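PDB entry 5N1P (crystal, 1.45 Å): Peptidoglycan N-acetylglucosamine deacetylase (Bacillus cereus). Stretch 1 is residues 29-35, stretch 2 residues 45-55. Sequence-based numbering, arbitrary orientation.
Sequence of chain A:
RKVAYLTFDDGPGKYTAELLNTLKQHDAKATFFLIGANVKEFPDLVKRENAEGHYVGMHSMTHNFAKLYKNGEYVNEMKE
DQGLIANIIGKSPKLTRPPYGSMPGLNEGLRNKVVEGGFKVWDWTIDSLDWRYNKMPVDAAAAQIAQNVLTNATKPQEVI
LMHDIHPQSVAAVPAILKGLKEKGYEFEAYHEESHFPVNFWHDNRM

Stretch 1, residues 29-35: KATFFLI
Stretch 2, residues 45-55: LVKRENAEGHY

Helix 45-51 packs over strand 31-34 at 153° between N-to-C directions, nearly antiparallel, with axes 9.8 Å apart at closest; the chain then turns and pairs with the strand in parallel, and 546 Å² is buried in all. Val46 (chi1 t) makes the apolar contact at the far end of the strand, its CG2 3.7 Å from CD1 of Leu34 (chi1 m, chi2 t). Arg48 does not reach the strand; its NE lies 2.6 Å from OE2 of Glu52 in a salt bridge. Glu49 (m, t) points toward the strand and lies over one face of the Phe32 ring (chi1 m, chi2 85°): its CG sits 4.0 Å from the ring centroid, 12° off the normal. Glu49 OE1, 3.3 Å from Phe32 CB and 3.6 Å from Leu34 CD2, is buried without a polar partner. Glu52 leaves helical phi/psi at -98/19, and its carbonyl O lies 3.3 Å from CE of Lys29. Gly53 follows at phi/psi 95/4, where a CB would jam against the preceding carbonyl and fall 2.4 Å from Lys29 CE. His54 extends (-91/156) while its N keeps a 3.1 Å hydrogen bond to O of Glu49. With chi1 m and chi2 -70°, its ring accepts at the edge: Ala30 N donates to His54 ND1 at 2.9 Å. The edge of Phe32 meets the face of His54 in an offset pair, centroids 5.6 Å apart and planes at 78°. Tyr55 (-87/131, chi1 t) bridges Thr31 in parallel register, CA to CA 4.6 Å, both side chains on the same sheet face. Its backbone bonds to the residues flanking Thr31: Tyr55 N donates to Ala30 O at 3.0 Å, and Phe32 N to Tyr55 O at 2.8 Å and 165°. Tyr55 O also receives a CA-H contact from Thr31 CA at 3.4 Å.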

ATOM      1  N   LYS A  29       6.238   7.730   8.314  1.00 27.21           N
ATOM      2  CA  LYS A  29       5.127   8.001   7.406  1.00 23.97           C
ATOM      3  C   LYS A  29       5.027   6.828   6.442  1.00 24.56           C
ATOM      4  O   LYS A  29       6.039   6.244   6.059  1.00 26.21           O
ATOM      5  CB  LYS A  29       5.332   9.316   6.650  1.00 27.79           C
ATOM      6  CG  LYS A  29       5.451  10.558   7.539  1.00 32.09           C
ATOM      7  CD  LYS A  29       4.237  10.734   8.431  1.00 31.26           C
ATOM      8  CE  LYS A  29       4.171  12.155   9.005  1.00 37.74           C
ATOM      9  NZ  LYS A  29       5.273  12.421   9.966  1.00 41.83           N
ATOM     10  N   ALA A  30       3.811   6.467   6.057  1.00 22.32           N
ATOM     11  CA  ALA A  30       3.594   5.277   5.255  1.00 19.75           C
ATOM     12  C   ALA A  30       2.539   5.539   4.196  1.00 19.28           C
ATOM     13  O   ALA A  30       2.052   6.670   4.058  1.00 20.31           O
ATOM     14  CB  ALA A  30       3.175   4.116   6.151  1.00 20.31           C
ATOM     15  N   THR A  31       2.197   4.488   3.449  1.00 16.95           N
ATOM     16  CA  THR A  31       1.274   4.598   2.321  1.00 18.19           C
ATOM     17  C   THR A  31       0.207   3.526   2.471  1.00 17.92           C
ATOM     18  O   THR A  31       0.525   2.388   2.788  1.00 18.80           O
ATOM     19  CB  THR A  31       2.045   4.440   0.995  1.00 19.22           C
ATOM     20  OG1 THR A  31       3.013   5.498   0.890  1.00 22.29           O
ATOM     21  CG2 THR A  31       1.115   4.470  -0.216  1.00 20.36           C
ATOM     22  N   PHE A  32      -1.057   3.894   2.262  1.00 17.30           N
ATOM     23  CA  PHE A  32      -2.180   2.984   2.448  1.00 15.74           C
ATOM     24  C   PHE A  32      -2.959   2.856   1.159  1.00 18.15           C
ATOM     25  O   PHE A  32      -3.273   3.867   0.546  1.00 18.45           O
ATOM     26  CB  PHE A  32      -3.124   3.499   3.550  1.00 17.11           C
ATOM     27  CG  PHE A  32      -2.521   3.451   4.922  1.00 16.48           C
ATOM     28  CD1 PHE A  32      -1.726   4.485   5.385  1.00 17.70           C
ATOM     29  CD2 PHE A  32      -2.706   2.341   5.724  1.00 17.99           C
ATOM     30  CE1 PHE A  32      -1.145   4.424   6.635  1.00 20.46           C
ATOM     31  CE2 PHE A  32      -2.141   2.273   6.987  1.00 21.66           C
ATOM     32  CZ  PHE A  32      -1.355   3.318   7.445  1.00 21.99           C
ATOM     33  N   PHE A  33      -3.306   1.633   0.768  1.00 16.40           N
ATOM     34  CA  PHE A  33      -4.079   1.396  -0.448  1.00 15.09           C
ATOM     35  C   PHE A  33      -5.393   0.746  -0.055  1.00 15.49           C
ATOM     36  O   PHE A  33      -5.421  -0.380   0.447  1.00 17.61           O
ATOM     37  CB  PHE A  33      -3.281   0.519  -1.434  1.00 16.94           C
ATOM     38  CG  PHE A  33      -2.069   1.209  -1.997  1.00 18.21           C
ATOM     39  CD1 PHE A  33      -2.208   2.242  -2.921  1.00 16.78           C
ATOM     40  CD2 PHE A  33      -0.793   0.804  -1.623  1.00 19.64           C
ATOM     41  CE1 PHE A  33      -1.099   2.860  -3.468  1.00 18.22           C
ATOM     42  CE2 PHE A  33       0.337   1.436  -2.162  1.00 18.86           C
ATOM     43  CZ  PHE A  33       0.182   2.460  -3.076  1.00 18.09           C
ATOM     44  N   LEU A  34      -6.475   1.498  -0.235  1.00 16.42           N
ATOM     45  CA  LEU A  34      -7.747   1.183   0.392  1.00 17.48           C
ATOM     46  C   LEU A  34      -8.747   0.556  -0.564  1.00 17.64           C
ATOM     47  O   LEU A  34      -8.808   0.920  -1.739  1.00 17.85           O
ATOM     48  CB  LEU A  34      -8.354   2.459   0.976  1.00 16.46           C
ATOM     49  CG  LEU A  34      -7.450   3.290   1.898  1.00 16.62           C
ATOM     50  CD1 LEU A  34      -8.298   4.418   2.497  1.00 17.54           C
ATOM     51  CD2 LEU A  34      -6.852   2.400   2.971  1.00 18.02           C
ATOM     52  N   ILE A  35      -9.561  -0.350  -0.028  1.00 18.18           N
ATOM     53  CA  ILE A  35     -10.648  -0.979  -0.779  1.00 18.44           C
ATOM     54  C   ILE A  35     -11.931  -0.201  -0.534  1.00 22.07           C
ATOM     55  O   ILE A  35     -12.230   0.157   0.595  1.00 22.46           O
ATOM     56  CB  ILE A  35     -10.828  -2.435  -0.367  1.00 20.51           C
ATOM     57  CG1 ILE A  35      -9.585  -3.235  -0.777  1.00 22.09           C
ATOM     58  CG2 ILE A  35     -12.097  -3.005  -0.988  1.00 24.69           C
ATOM     59  CD1 ILE A  35      -9.623  -4.697  -0.371  1.00 28.98           C
ATOM     60  N   LEU A  45     -11.089   6.491   9.735  1.00 23.52           N
ATOM     61  CA  LEU A  45      -9.716   5.993   9.636  1.00 22.18           C
ATOM     62  C   LEU A  45      -9.046   6.525   8.373  1.00 23.91           C
ATOM     63  O   LEU A  45      -7.839   6.784   8.355  1.00 21.56           O
ATOM     64  CB  LEU A  45      -9.685   4.465   9.650  1.00 21.92           C
ATOM     65  CG  LEU A  45      -9.984   3.866  11.023  1.00 25.98           C
ATOM     66  CD1 LEU A  45     -10.081   2.352  10.941  1.00 27.47           C
ATOM     67  CD2 LEU A  45      -8.913   4.291  12.025  1.00 35.97           C
ATOM     68  N   VAL A  46      -9.827   6.660   7.306  1.00 21.46           N
ATOM     69  CA  VAL A  46      -9.317   7.270   6.089  1.00 19.81           C
ATOM     70  C   VAL A  46      -8.861   8.694   6.384  1.00 19.82           C
ATOM     71  O   VAL A  46      -7.782   9.118   5.971  1.00 20.51           O
ATOM     72  CB  VAL A  46     -10.381   7.291   4.965  1.00 19.97           C
ATOM     73  CG1 VAL A  46      -9.820   7.972   3.726  1.00 21.28           C
ATOM     74  CG2 VAL A  46     -10.874   5.878   4.650  1.00 20.98           C
ATOM     75  N   LYS A  47      -9.689   9.427   7.121  1.00 19.86           N
ATOM     76  CA  LYS A  47      -9.367  10.806   7.483  1.00 20.76           C
ATOM     77  C   LYS A  47      -8.087  10.857   8.303  1.00 21.83           C
ATOM     78  O   LYS A  47      -7.195  11.676   8.057  1.00 23.31           O
ATOM     79  CB  LYS A  47     -10.512  11.436   8.266  1.00 24.84           C
ATOM     80  CG  LYS A  47     -10.312  12.914   8.531  1.00 29.11           C
ATOM     81  CD  LYS A  47     -11.558  13.531   9.153  1.00 29.70           C
ATOM     82  CE  LYS A  47     -12.726  13.475   8.182  1.00 42.39           C
ATOM     83  NZ  LYS A  47     -13.441  14.787   8.093  1.00 55.40           N
ATOM     84  N   ARG A  48      -7.986   9.956   9.263  1.00 22.09           N
ATOM     85  CA  ARG A  48      -6.838   9.949  10.136  1.00 23.60           C
ATOM     86  C   ARG A  48      -5.537   9.585   9.391  1.00 23.04           C
ATOM     87  O   ARG A  48      -4.484  10.192   9.621  1.00 24.53           O
ATOM     88  CB  ARG A  48      -7.104   8.992  11.295  1.00 31.04           C
ATOM     89  CG  ARG A  48      -6.255   9.285  12.462  1.00 41.83           C
ATOM     90  CD  ARG A  48      -6.390   8.268  13.560  1.00 32.44           C
ATOM     91  NE  ARG A  48      -5.078   8.194  14.164  1.00 36.29           N
ATOM     92  CZ  ARG A  48      -4.665   7.243  14.980  1.00 30.13           C
ATOM     93  NH1 ARG A  48      -5.488   6.273  15.356  1.00 30.74           N
ATOM     94  NH2 ARG A  48      -3.421   7.284  15.420  1.00 36.62           N
ATOM     95  N   GLU A  49      -5.606   8.606   8.490  1.00 19.14           N
ATOM     96  CA  GLU A  49      -4.441   8.244   7.678  1.00 19.44           C
ATOM     97  C   GLU A  49      -3.889   9.466   6.958  1.00 21.14           C
ATOM     98  O   GLU A  49      -2.691   9.766   7.042  1.00 22.23           O
ATOM     99  CB  GLU A  49      -4.801   7.151   6.664  1.00 18.58           C
ATOM    100  CG  GLU A  49      -4.933   5.776   7.315  1.00 18.82           C
ATOM    101  CD  GLU A  49      -5.483   4.701   6.386  1.00 22.83           C
ATOM    102  OE1 GLU A  49      -5.655   4.958   5.174  1.00 22.05           O
ATOM    103  OE2 GLU A  49      -5.738   3.586   6.893  1.00 22.59           O
ATOM    104  N   ASN A  50      -4.775  10.182   6.268  1.00 18.97           N
ATOM    105  CA  ASN A  50      -4.378  11.337   5.495  1.00 19.14           C
ATOM    106  C   ASN A  50      -3.916  12.505   6.378  1.00 22.43           C
ATOM    107  O   ASN A  50      -2.943  13.185   6.052  1.00 23.48           O
ATOM    108  CB  ASN A  50      -5.538  11.769   4.596  1.00 19.65           C
ATOM    109  CG  ASN A  50      -5.234  13.025   3.836  1.00 20.98           C
ATOM    110  OD1 ASN A  50      -5.789  14.094   4.131  1.00 24.11           O
ATOM    111  ND2 ASN A  50      -4.337  12.924   2.872  1.00 19.69           N
ATOM    112  N   ALA A  51      -4.597  12.713   7.502  1.00 20.98           N
ATOM    113  CA  ALA A  51      -4.277  13.816   8.404  1.00 22.50           C
ATOM    114  C   ALA A  51      -2.932  13.651   9.089  1.00 25.80           C
ATOM    115  O   ALA A  51      -2.301  14.643   9.470  1.00 27.14           O
ATOM    116  CB  ALA A  51      -5.367  13.966   9.457  1.00 22.43           C
ATOM    117  N   GLU A  52      -2.498  12.408   9.252  1.00 22.55           N
ATOM    118  CA  GLU A  52      -1.275  12.141  10.003  1.00 25.42           C
ATOM    119  C   GLU A  52      -0.076  11.940   9.088  1.00 23.84           C
ATOM    120  O   GLU A  52       0.950  11.406   9.503  1.00 27.94           O
ATOM    121  CB  GLU A  52      -1.492  10.945  10.941  1.00 23.50           C
ATOM    122  CG  GLU A  52      -2.591  11.290  11.958  1.00 28.24           C
ATOM    123  CD  GLU A  52      -2.839  10.233  13.017  1.00 40.66           C
ATOM    124  OE1 GLU A  52      -2.149   9.202  13.027  1.00 32.71           O
ATOM    125  OE2 GLU A  52      -3.736  10.454  13.859  1.00 41.55           O
ATOM    126  N   GLY A  53      -0.207  12.405   7.849  1.00 23.03           N
ATOM    127  CA  GLY A  53       0.927  12.514   6.954  1.00 27.84           C
ATOM    128  C   GLY A  53       1.141  11.341   6.026  1.00 26.31           C
ATOM    129  O   GLY A  53       2.123  11.296   5.285  1.00 26.68           O
ATOM    130  N   HIS A  54       0.230  10.377   6.057  1.00 21.97           N
ATOM    131  CA  HIS A  54       0.395   9.205   5.216  1.00 20.32           C
ATOM    132  C   HIS A  54      -0.275   9.414   3.881  1.00 20.04           C
ATOM    133  O   HIS A  54      -1.192  10.219   3.755  1.00 22.13           O
ATOM    134  CB  HIS A  54      -0.178   7.969   5.909  1.00 20.70           C
ATOM    135  CG  HIS A  54       0.311   7.820   7.312  1.00 19.97           C
ATOM    136  ND1 HIS A  54       1.615   7.495   7.610  1.00 22.09           N
ATOM    137  CD2 HIS A  54      -0.322   8.002   8.493  1.00 20.30           C
ATOM    138  CE1 HIS A  54       1.762   7.459   8.928  1.00 23.23           C
ATOM    139  NE2 HIS A  54       0.605   7.768   9.482  1.00 20.60           N
ATOM    140  N   TYR A  55       0.190   8.685   2.882  1.00 19.06           N
ATOM    141  CA  TYR A  55      -0.463   8.747   1.590  1.00 19.34           C
ATOM    142  C   TYR A  55      -1.620   7.752   1.529  1.00 17.22           C
ATOM    143  O   TYR A  55      -1.456   6.597   1.870  1.00 18.32           O
ATOM    144  CB  TYR A  55       0.525   8.455   0.459  1.00 18.46           C
ATOM    145  CG  TYR A  55      -0.119   8.677  -0.885  1.00 18.23           C
ATOM    146  CD1 TYR A  55      -0.755   7.629  -1.545  1.00 21.05           C
ATOM    147  CD2 TYR A  55      -0.109   9.922  -1.481  1.00 19.55           C
ATOM    148  CE1 TYR A  55      -1.372   7.828  -2.777  1.00 19.31           C
ATOM    149  CE2 TYR A  55      -0.715  10.136  -2.726  1.00 20.66           C
ATOM    150  CZ  TYR A  55      -1.329   9.082  -3.359  1.00 18.74           C
ATOM    151  OH  TYR A  55      -1.923   9.282  -4.590  1.00 21.20           O
TER